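Local coordinates for protein yersinopine synthase (Yersinia pestis, PDB 6C4M) that catalyses the NADPH-dependent reductive condensation of pyruvate with an aminobutanoate-histidine intermediate, the last step in making the metallophore yersinopine, at residues Thr71-Gly76 with Gln200-Tyr205; Gly78-Thr83 with Lys207-Arg212; Val160-Leu165 with Ser245-Ala250; Phe253-Tyr258 with Leu322-Asp327. One frame throughout, in Å; residues are numbered along the deposited sequence.

Interaction 1. Residues Thr71-Gly76 with Gln200-Tyr205; sequences TLYLQG and QPYRAY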
# COMPACT_ATOMS: atom_id res chain seq x y z
N THR A 71 -36.35 28.36 0.37
CA THR A 71 -35.07 28.63 -0.26
C THR A 71 -34.02 27.63 0.21
O THR A 71 -33.84 27.43 1.42
CB THR A 71 -34.61 30.05 0.05
OG1 THR A 71 -35.61 30.97 -0.40
CG2 THR A 71 -33.28 30.34 -0.62
N LEU A 72 -33.31 27.05 -0.75
CA LEU A 72 -32.17 26.19 -0.48
C LEU A 72 -30.89 26.96 -0.75
O LEU A 72 -30.86 27.89 -1.56
CB LEU A 72 -32.22 24.94 -1.36
CG LEU A 72 -33.54 24.18 -1.29
CD1 LEU A 72 -33.52 23.05 -2.30
CD2 LEU A 72 -33.74 23.67 0.12
N TYR A 73 -29.82 26.56 -0.07
CA TYR A 73 -28.53 27.25 -0.10
C TYR A 73 -27.42 26.27 -0.44
O TYR A 73 -27.42 25.13 0.04
CB TYR A 73 -28.24 27.92 1.25
CG TYR A 73 -29.22 29.02 1.58
CD1 TYR A 73 -29.03 30.31 1.10
CD2 TYR A 73 -30.34 28.76 2.35
CE1 TYR A 73 -29.92 31.32 1.39
CE2 TYR A 73 -31.24 29.78 2.66
CZ TYR A 73 -31.02 31.05 2.17
OH TYR A 73 -31.91 32.07 2.45
N LEU A 74 -26.48 26.72 -1.27
CA LEU A 74 -25.37 25.90 -1.74
C LEU A 74 -24.09 26.72 -1.75
O LEU A 74 -24.09 27.92 -2.06
CB LEU A 74 -25.62 25.37 -3.16
CG LEU A 74 -24.49 24.62 -3.89
CD1 LEU A 74 -24.26 23.21 -3.39
CD2 LEU A 74 -24.81 24.61 -5.38
N GLN A 75 -22.98 26.06 -1.42
CA GLN A 75 -21.66 26.66 -1.50
C GLN A 75 -20.70 25.74 -2.24
O GLN A 75 -20.72 24.52 -2.06
CB GLN A 75 -21.10 26.97 -0.11
CG GLN A 75 -21.90 28.01 0.65
CD GLN A 75 -21.14 28.61 1.81
OE1 GLN A 75 -21.20 29.82 2.05
NE2 GLN A 75 -20.42 27.77 2.54
N GLY A 76 -19.88 26.34 -3.09
CA GLY A 76 -18.79 25.63 -3.69
C GLY A 76 -17.53 25.71 -2.85
O GLY A 76 -17.30 26.69 -2.14
N GLN A 200 -28.03 21.05 8.61
CA GLN A 200 -29.08 21.98 8.23
C GLN A 200 -29.62 21.53 6.88
O GLN A 200 -28.91 21.67 5.87
CB GLN A 200 -28.55 23.42 8.15
CG GLN A 200 -28.18 24.04 9.50
CD GLN A 200 -29.31 23.92 10.51
OE1 GLN A 200 -30.48 24.07 10.16
NE2 GLN A 200 -28.96 23.62 11.76
N PRO A 201 -30.83 20.96 6.79
CA PRO A 201 -31.17 20.17 5.60
C PRO A 201 -31.41 21.00 4.37
O PRO A 201 -31.54 20.42 3.28
CB PRO A 201 -32.43 19.41 6.04
CG PRO A 201 -33.06 20.27 7.06
CD PRO A 201 -31.92 20.95 7.79
N TYR A 202 -31.42 22.32 4.49
CA TYR A 202 -31.60 23.24 3.38
C TYR A 202 -30.28 23.92 2.96
O TYR A 202 -30.32 24.88 2.19
CB TYR A 202 -32.62 24.30 3.77
CG TYR A 202 -32.30 24.96 5.08
CD1 TYR A 202 -31.49 26.09 5.14
CD2 TYR A 202 -32.78 24.43 6.28
CE1 TYR A 202 -31.18 26.68 6.36
CE2 TYR A 202 -32.47 25.02 7.49
CZ TYR A 202 -31.68 26.14 7.53
OH TYR A 202 -31.40 26.71 8.74
N ARG A 203 -29.15 23.43 3.45
CA ARG A 203 -27.82 23.96 3.14
C ARG A 203 -26.91 22.82 2.75
O ARG A 203 -26.81 21.83 3.47
CB ARG A 203 -27.19 24.67 4.34
CG ARG A 203 -27.83 25.97 4.75
CD ARG A 203 -27.08 26.59 5.93
NE ARG A 203 -27.80 27.72 6.49
CZ ARG A 203 -27.60 28.23 7.70
NH1 ARG A 203 -26.68 27.70 8.51
NH2 ARG A 203 -28.33 29.27 8.10
N ALA A 204 -26.21 22.96 1.62
CA ALA A 204 -25.29 21.94 1.17
C ALA A 204 -24.02 22.61 0.67
O ALA A 204 -23.96 23.82 0.49
CB ALA A 204 -25.89 21.07 0.07
N TYR A 205 -23.01 21.79 0.44
CA TYR A 205 -21.78 22.30 -0.13
C TYR A 205 -21.20 21.23 -1.04
O TYR A 205 -21.30 20.04 -0.77
CB TYR A 205 -20.77 22.73 0.95
CG TYR A 205 -20.03 21.60 1.59
CD1 TYR A 205 -20.65 20.77 2.51
CD2 TYR A 205 -18.69 21.36 1.30
CE1 TYR A 205 -19.96 19.72 3.13
CE2 TYR A 205 -17.99 20.31 1.91
CZ TYR A 205 -18.63 19.50 2.82
OH TYR A 205 -17.96 18.46 3.41

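Interaction 2. Residues Gly78-Thr83 with Lys207-Arg212; sequences GKAQAT and KAFKQR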
# COMPACT_ATOMS: atom_id res chain seq x y z
N GLY A 78 -13.27 24.04 -2.25
CA GLY A 78 -12.08 23.53 -2.92
C GLY A 78 -12.13 23.81 -4.41
O GLY A 78 -12.40 24.94 -4.85
N LYS A 79 -11.92 22.77 -5.22
CA LYS A 79 -11.90 22.98 -6.67
C LYS A 79 -13.28 23.34 -7.22
O LYS A 79 -13.38 24.12 -8.17
CB LYS A 79 -11.34 21.74 -7.37
CG LYS A 79 -12.00 20.44 -7.00
CD LYS A 79 -11.11 19.27 -7.43
CE LYS A 79 -10.46 19.54 -8.80
NZ LYS A 79 -9.59 18.43 -9.28
N ALA A 80 -14.35 22.79 -6.64
CA ALA A 80 -15.69 23.12 -7.12
C ALA A 80 -15.96 24.62 -7.11
O ALA A 80 -16.84 25.09 -7.84
CB ALA A 80 -16.74 22.38 -6.30
N GLN A 81 -15.21 25.38 -6.29
CA GLN A 81 -15.41 26.82 -6.19
C GLN A 81 -15.13 27.52 -7.51
O GLN A 81 -15.54 28.67 -7.69
CB GLN A 81 -14.51 27.39 -5.10
CG GLN A 81 -15.05 28.63 -4.39
CD GLN A 81 -14.32 28.93 -3.09
OE1 GLN A 81 -13.29 28.31 -2.76
NE2 GLN A 81 -14.84 29.89 -2.33
N ALA A 82 -14.44 26.85 -8.44
CA ALA A 82 -14.17 27.46 -9.74
C ALA A 82 -15.46 27.73 -10.51
O ALA A 82 -15.58 28.77 -11.18
CB ALA A 82 -13.22 26.57 -10.54
N THR A 83 -16.44 26.83 -10.41
CA THR A 83 -17.70 26.97 -11.14
C THR A 83 -18.94 26.95 -10.25
O THR A 83 -20.07 26.90 -10.77
CB THR A 83 -17.83 25.86 -12.19
OG1 THR A 83 -17.87 24.57 -11.55
CG2 THR A 83 -16.68 25.90 -13.15
N LYS A 207 -17.87 19.92 -2.97
CA LYS A 207 -16.41 19.91 -2.89
C LYS A 207 -15.74 19.67 -4.24
O LYS A 207 -14.58 20.05 -4.42
CB LYS A 207 -15.95 18.79 -1.94
CG LYS A 207 -16.31 18.98 -0.49
CD LYS A 207 -16.52 17.65 0.28
CE LYS A 207 -15.37 16.66 0.09
NZ LYS A 207 -15.56 15.43 0.92
N ALA A 208 -16.44 19.05 -5.18
CA ALA A 208 -15.81 18.62 -6.42
C ALA A 208 -16.89 18.23 -7.43
O ALA A 208 -17.99 17.80 -7.05
CB ALA A 208 -14.85 17.46 -6.16
N PHE A 209 -16.57 18.39 -8.71
CA PHE A 209 -17.40 17.91 -9.80
C PHE A 209 -16.69 16.77 -10.52
O PHE A 209 -15.46 16.74 -10.60
CB PHE A 209 -17.74 19.05 -10.78
CG PHE A 209 -18.63 20.11 -10.18
CD1 PHE A 209 -19.97 19.86 -9.95
CD2 PHE A 209 -18.12 21.34 -9.82
CE1 PHE A 209 -20.78 20.82 -9.39
CE2 PHE A 209 -18.91 22.30 -9.26
CZ PHE A 209 -20.25 22.05 -9.04
N LYS A 210 -17.48 15.82 -11.04
CA LYS A 210 -16.91 14.73 -11.82
C LYS A 210 -16.40 15.26 -13.16
O LYS A 210 -16.84 16.31 -13.63
CB LYS A 210 -17.95 13.63 -12.06
CG LYS A 210 -18.51 12.94 -10.80
CD LYS A 210 -17.56 12.04 -10.10
CE LYS A 210 -18.25 11.43 -8.87
NZ LYS A 210 -17.27 10.73 -7.94
N GLN A 211 -15.49 14.51 -13.80
CA GLN A 211 -14.99 14.95 -15.10
C GLN A 211 -15.89 14.51 -16.25
O GLN A 211 -16.02 15.24 -17.25
CB GLN A 211 -13.56 14.45 -15.34
CG GLN A 211 -13.32 12.97 -15.13
CD GLN A 211 -11.82 12.59 -15.19
OE1 GLN A 211 -11.30 11.92 -14.30
NE2 GLN A 211 -11.15 13.01 -16.26
N ARG A 212 -16.52 13.34 -16.16
CA ARG A 212 -17.51 12.98 -17.16
C ARG A 212 -18.60 12.09 -16.56
O ARG A 212 -18.42 11.44 -15.53
CB ARG A 212 -16.87 12.31 -18.39
CG ARG A 212 -16.20 10.97 -18.20
CD ARG A 212 -15.42 10.64 -19.51
NE ARG A 212 -14.08 11.23 -19.50
CZ ARG A 212 -13.66 12.29 -20.19
NH1 ARG A 212 -14.46 12.93 -21.04
NH2 ARG A 212 -12.40 12.70 -20.04

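Interaction 3. Residues Val160-Leu165 with Ser245-Ala250; sequences VEVISL and SNLLAA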
# COMPACT_ATOMS: atom_id res chain seq x y z
N VAL A 160 -42.82 8.84 -22.67
CA VAL A 160 -41.91 9.57 -21.79
C VAL A 160 -40.47 9.13 -21.99
O VAL A 160 -40.17 7.94 -22.13
CB VAL A 160 -42.36 9.39 -20.33
CG1 VAL A 160 -41.32 9.98 -19.33
CG2 VAL A 160 -43.71 10.06 -20.16
N GLU A 161 -39.57 10.11 -22.05
CA GLU A 161 -38.16 9.85 -22.25
C GLU A 161 -37.50 9.44 -20.93
O GLU A 161 -37.65 10.13 -19.91
CB GLU A 161 -37.48 11.09 -22.86
CG GLU A 161 -36.00 10.90 -23.19
CD GLU A 161 -35.44 12.05 -24.03
OE1 GLU A 161 -36.24 12.96 -24.39
OE2 GLU A 161 -34.21 12.05 -24.33
N VAL A 162 -36.82 8.30 -20.93
CA VAL A 162 -36.15 7.77 -19.74
C VAL A 162 -34.66 7.96 -19.94
O VAL A 162 -34.09 7.47 -20.92
CB VAL A 162 -36.48 6.29 -19.49
CG1 VAL A 162 -35.71 5.78 -18.30
CG2 VAL A 162 -37.98 6.13 -19.27
N ILE A 163 -34.02 8.69 -19.02
CA ILE A 163 -32.60 8.98 -19.10
C ILE A 163 -31.92 8.48 -17.83
O ILE A 163 -32.24 8.91 -16.72
CB ILE A 163 -32.34 10.48 -19.31
CG1 ILE A 163 -32.83 10.92 -20.71
CG2 ILE A 163 -30.87 10.78 -19.20
CD1 ILE A 163 -32.77 12.40 -20.92
N SER A 164 -30.97 7.57 -18.01
CA SER A 164 -30.04 7.12 -16.97
C SER A 164 -28.72 7.88 -17.04
O SER A 164 -28.06 7.89 -18.08
CB SER A 164 -29.75 5.63 -17.10
OG SER A 164 -30.75 4.83 -16.52
N LEU A 165 -28.32 8.48 -15.92
CA LEU A 165 -26.98 9.00 -15.71
C LEU A 165 -26.16 7.97 -14.95
O LEU A 165 -26.65 7.38 -13.98
CB LEU A 165 -27.02 10.31 -14.93
CG LEU A 165 -27.80 11.45 -15.62
CD1 LEU A 165 -28.29 12.43 -14.60
CD2 LEU A 165 -26.92 12.12 -16.64
N SER A 245 -25.38 3.89 -26.34
CA SER A 245 -26.31 3.31 -27.32
C SER A 245 -27.65 2.97 -26.68
O SER A 245 -28.66 2.88 -27.38
CB SER A 245 -25.75 2.04 -27.95
OG SER A 245 -24.48 2.27 -28.52
N ASN A 246 -27.66 2.72 -25.38
CA ASN A 246 -28.88 2.36 -24.67
C ASN A 246 -28.65 2.62 -23.19
O ASN A 246 -27.55 3.02 -22.77
CB ASN A 246 -29.27 0.92 -24.98
CG ASN A 246 -28.18 -0.07 -24.67
OD1 ASN A 246 -27.78 -0.22 -23.52
ND2 ASN A 246 -27.70 -0.76 -25.70
N LEU A 247 -29.69 2.38 -22.40
CA LEU A 247 -29.65 2.71 -20.98
C LEU A 247 -28.58 1.89 -20.27
O LEU A 247 -27.75 2.43 -19.54
CB LEU A 247 -31.03 2.45 -20.35
CG LEU A 247 -32.11 3.39 -20.93
CD1 LEU A 247 -33.52 2.79 -20.82
CD2 LEU A 247 -32.02 4.79 -20.25
N LEU A 248 -28.53 0.58 -20.54
CA LEU A 248 -27.54 -0.27 -19.88
C LEU A 248 -26.12 0.13 -20.27
O LEU A 248 -25.20 0.06 -19.44
CB LEU A 248 -27.80 -1.72 -20.26
CG LEU A 248 -27.60 -2.91 -19.32
CD1 LEU A 248 -27.94 -2.66 -17.84
CD2 LEU A 248 -28.48 -4.01 -19.89
N ALA A 249 -25.93 0.59 -21.52
CA ALA A 249 -24.61 0.98 -21.98
C ALA A 249 -24.11 2.24 -21.30
O ALA A 249 -22.92 2.54 -21.40
CB ALA A 249 -24.61 1.18 -23.49
N ALA A 250 -24.98 3.00 -20.64
CA ALA A 250 -24.53 4.06 -19.74
C ALA A 250 -24.39 3.56 -18.30
O ALA A 250 -23.44 3.93 -17.60
CB ALA A 250 -25.49 5.24 -19.76

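Interaction 4. Residues Phe253-Tyr258 with Leu322-Asp327; sequences FSITNY and LRFLND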
# COMPACT_ATOMS: atom_id res chain seq x y z
N PHE A 253 -21.34 2.09 -16.41
CA PHE A 253 -20.34 2.97 -15.83
C PHE A 253 -20.71 3.46 -14.42
O PHE A 253 -20.31 4.58 -14.03
CB PHE A 253 -20.11 4.16 -16.77
CG PHE A 253 -19.46 3.77 -18.06
CD1 PHE A 253 -18.12 3.47 -18.08
CD2 PHE A 253 -20.18 3.70 -19.23
CE1 PHE A 253 -17.49 3.11 -19.26
CE2 PHE A 253 -19.57 3.32 -20.42
CZ PHE A 253 -18.22 3.03 -20.44
N SER A 254 -21.42 2.66 -13.62
CA SER A 254 -21.69 2.99 -12.21
C SER A 254 -20.56 2.40 -11.33
O SER A 254 -20.57 1.21 -11.01
CB SER A 254 -23.04 2.44 -11.77
OG SER A 254 -24.08 2.89 -12.64
N ILE A 255 -19.65 3.26 -10.86
CA ILE A 255 -18.47 2.77 -10.15
C ILE A 255 -18.85 1.93 -8.93
O ILE A 255 -18.22 0.90 -8.66
CB ILE A 255 -17.57 3.95 -9.75
CG1 ILE A 255 -16.27 3.44 -9.09
CG2 ILE A 255 -18.34 4.91 -8.85
CD1 ILE A 255 -15.30 4.52 -8.75
N THR A 256 -19.89 2.34 -8.18
CA THR A 256 -20.16 1.70 -6.89
C THR A 256 -20.61 0.26 -7.06
O THR A 256 -20.41 -0.54 -6.15
CB THR A 256 -21.20 2.45 -6.07
OG1 THR A 256 -22.45 2.47 -6.79
CG2 THR A 256 -20.72 3.87 -5.78
N ASN A 257 -21.19 -0.10 -8.20
CA ASN A 257 -21.54 -1.50 -8.40
C ASN A 257 -20.32 -2.39 -8.46
O ASN A 257 -20.40 -3.57 -8.11
CB ASN A 257 -22.35 -1.69 -9.67
CG ASN A 257 -23.75 -1.05 -9.59
OD1 ASN A 257 -23.87 0.16 -9.42
ND2 ASN A 257 -24.80 -1.87 -9.69
N TYR A 258 -19.18 -1.86 -8.92
CA TYR A 258 -17.94 -2.62 -9.03
C TYR A 258 -17.16 -2.63 -7.73
O TYR A 258 -16.60 -3.67 -7.36
CB TYR A 258 -17.06 -2.03 -10.14
CG TYR A 258 -17.65 -2.16 -11.52
CD1 TYR A 258 -17.47 -3.31 -12.26
CD2 TYR A 258 -18.42 -1.14 -12.06
CE1 TYR A 258 -18.02 -3.43 -13.54
CE2 TYR A 258 -18.99 -1.25 -13.33
CZ TYR A 258 -18.79 -2.41 -14.06
OH TYR A 258 -19.34 -2.56 -15.33
N LEU A 322 -10.21 -0.93 -15.10
CA LEU A 322 -9.08 -0.15 -14.61
C LEU A 322 -8.98 1.20 -15.33
O LEU A 322 -8.78 2.24 -14.70
CB LEU A 322 -7.78 -0.98 -14.74
CG LEU A 322 -6.54 -0.32 -14.15
CD1 LEU A 322 -6.69 0.06 -12.67
CD2 LEU A 322 -5.26 -1.16 -14.38
N ARG A 323 -9.21 1.22 -16.66
CA ARG A 323 -9.28 2.50 -17.38
C ARG A 323 -10.38 3.39 -16.82
O ARG A 323 -10.17 4.60 -16.63
CB ARG A 323 -9.51 2.27 -18.88
CG ARG A 323 -9.47 3.58 -19.76
CD ARG A 323 -10.40 3.51 -21.00
NE ARG A 323 -11.75 3.29 -20.51
CZ ARG A 323 -12.50 4.20 -19.91
NH1 ARG A 323 -12.07 5.46 -19.77
NH2 ARG A 323 -13.69 3.85 -19.46
N PHE A 324 -11.56 2.82 -16.56
CA PHE A 324 -12.66 3.59 -15.98
C PHE A 324 -12.27 4.17 -14.63
O PHE A 324 -12.46 5.36 -14.37
CB PHE A 324 -13.90 2.69 -15.86
CG PHE A 324 -15.07 3.32 -15.14
CD1 PHE A 324 -15.78 4.38 -15.72
CD2 PHE A 324 -15.51 2.82 -13.92
CE1 PHE A 324 -16.87 4.95 -15.08
CE2 PHE A 324 -16.61 3.39 -13.27
CZ PHE A 324 -17.30 4.44 -13.86
N LEU A 325 -11.75 3.33 -13.73
CA LEU A 325 -11.36 3.83 -12.41
C LEU A 325 -10.33 4.93 -12.52
O LEU A 325 -10.42 5.95 -11.82
CB LEU A 325 -10.78 2.70 -11.56
CG LEU A 325 -11.71 1.55 -11.24
CD1 LEU A 325 -10.93 0.41 -10.53
CD2 LEU A 325 -12.86 2.01 -10.36
N ASN A 326 -9.30 4.73 -13.33
CA ASN A 326 -8.21 5.69 -13.36
C ASN A 326 -8.61 6.92 -14.18
O ASN A 326 -8.49 8.05 -13.69
CB ASN A 326 -6.95 5.05 -13.96
CG ASN A 326 -5.71 5.89 -13.75
OD1 ASN A 326 -5.06 5.83 -12.71
ND2 ASN A 326 -5.37 6.69 -14.76
N ASP A 327 -9.09 6.70 -15.40
CA ASP A 327 -9.23 7.81 -16.35
C ASP A 327 -10.57 8.52 -16.24
O ASP A 327 -10.66 9.69 -16.60
CB ASP A 327 -9.04 7.31 -17.79
CG ASP A 327 -7.61 6.89 -18.10
OD1 ASP A 327 -6.72 6.93 -17.20
OD2 ASP A 327 -7.39 6.48 -19.27

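Interaction 1. Residues Thr71-Gly76 with Gln200-Tyr205
A pair of parallel strands in the large mixed sheet of the nucleotide-binding half of the protein joins Tyr73 and its neighbours to Arg203, Ala204 and Tyr205. The axes of 71-76 and 203-205 are 4.7 Å apart and diverge by 19°. Three backbone bonds hold them. Tyr73 N gives to Tyr202 O at 2.9 Å. Tyr73 O takes the N-H of Ala204 at 2.9 Å. Gln75 N gives to Ala204 O at 3.1 Å, with an angle of 143° at the hydrogen. Tyr73 is thus gripped on both its N and its O. The second strand starts at Arg203, the last residue of a type I turn that begins at Gln200.

The sheet is consistent with a Rossmann-type dinucleotide fold. Leu72, Leu74 and Ala204 share the side packed on helix 32-44, and the Ala204 side chain lies about 4 Å from those of Pro32 and Thr172 of the NADP site. CD2 of Leu72 touches Tyr202 CB at 3.9 Å, the two side chains lying obliquely.

Tyr73 and Arg203 point to the other side, where Tyr73 CB meets Arg203 CG at 4.0 Å. The side chains of Tyr73 and Tyr202 lie side by side, pointing the same way, with Tyr73 CD2 at the edge of the Tyr202 ring, 4.0 Å from CD1. The Tyr202 ring also stacks on Tyr65 of helix 57-68.

Interaction 2. Residues Gly78-Thr83 with Lys207-Arg212
The hydroxyl oxygen of Thr83 is hydrogen-bonded to ND1 of His237 and packs against Phe209, with OG1 3.4 Å from CE2. OG1 lies between the backbone N and the carbonyl carbon of its own residue (chi1 63°), which sets the oxygen, rather than the methyl CG2, against the ring. The side chains of Thr83 and Phe209 meet at an oblique angle, and the same Phe209 ring stacks on His237. The hydroxyl and the ring are therefore both tied to one histidine.

CE2 of Phe209 also touches the methyl of Ala80, at 3.7 Å from its CB. Ala80 CB points toward the strand and is pressed close to its backbone, 3.5 Å from Ala208 N. Beside it, Lys79 brings the aliphatic part of its chain into the contact, with CG 3.7 Å from Lys207 O. The contact is van der Waals packing of Ala80 and the Lys79 chain on the strand backbone, with the Phe209 ring beside Ala80 and Thr83.

The loop is kept compact by its own bonds. Ala82 N gives to Lys79 O at 2.9 Å, and Thr83 N gives to Ala80 O at 3.1 Å. Residues 79-82 have helical backbone angles without forming a regular helix.

Across the contact, Lys207 and Ala208 bond through their backbones to Asp171, next to Thr172 of the NADP site. The arrangement is a connection between neighbouring strands 71-76 and 87-90 that packs on strand 203-217, in a domain consistent with a Rossmann-type fold.

Interaction 3. Residues Val160-Leu165 with Ser245-Ala250
The flat groups that Leu247 meets are peptide units of strand 161-165; no aromatic ring takes part. CD2 of Leu247 lies 3.5 Å from the carbonyl oxygen of Val162 and 3.7 Å from the amide nitrogen of Ser164. This one methyl makes most of the contact. It also approaches Val162 CG1 at 4.3 Å and Ser164 OG at 3.9 Å. Leu247 CG is anti to its carbonyl carbon (chi1 -64°), and the end of the side chain comes nearer the strand than its root.

The hydroxyl of Ser164 is buried but satisfied. OG is hydrogen-bonded to Glu251 OE2, from the residue right after Ala250, and to Ser140 OG. Ala250 adds its methyl, CB, 4.1 Å from Ser164 O.

The helix is fixed at its start by Asn246, the N-cap residue. Asn246 OD1 accepts from Ala249 N at 2.8 Å, with the donor tilted 33° from the plane of the side-chain carbonyl.

Around the contact, Val162 also packs on Val148 and Leu152 of helix 144-154, and Leu247 on Gln149 of the same helix. The result is the first turn of an N-capped helix, 247-251, laid against a buried strand of a mixed sheet consistent with a Rossmann-type fold.

Interaction 4. Residues Phe253-Tyr258 with Leu322-Asp327
Ile255, in the first turn of helix 255-264, has its CA 7.5 Å from the CA of Leu325 on helix 321-329, which widens into a pi-type turn at 324-327. Phe324 is the main side chain. Its CG is anti to the backbone N (chi1 174°), and its ring reaches in between Phe253 and Ile255. CZ comes to 3.0 Å from Phe253 O, a tight approach. CD1 of Phe324 lies at the edge of the Phe253 ring, 3.4 Å from its CD1. The two ring planes are 49° apart. Ile255 borders the Phe324 ring elsewhere, with CA at its edge and CB 3.7 Å from CE2.

These residues join two helices of the largely helical region that follows the nucleotide-binding sheet in the chain. Helix 255-264 also carries His260, the probable proton donor or acceptor, and the Ile255 side chain is about 7 Å from the His260 side chain. Further along, Ile255 CD1 touches Leu325 CD2 at 3.9 Å, the side chains crossing at about a right angle.

Arg323 meets the neighbouring atom of the Phe253 ring, with NH2 3.9 Å from CE1. The guanidinium plane is turned 72° from the ring, and the same NH2 makes a salt bridge to Asp328.

In the fold
Interactions 1 and 2 share strand 203-217 and touch each other. Interaction 1 is partly buried and held by backbone hydrogen bonds of a sheet, while interaction 2 sets a loop on the strand's later residues through small side chains and one ring at the surface. Interactions 3 and 4 are buried; 3 rests on a leucine methyl set against strand backbone, 4 mainly on phenylalanine rings with an isoleucine and a leucine beside them. Interaction 3 reaches the same sheet through strand 161-165, a neighbour of 203-217. Its helix is followed in the chain by the one in interaction 4, which joins helix to helix instead. Interactions 2 and 4 also touch by packing, between Gln211 and Asp327.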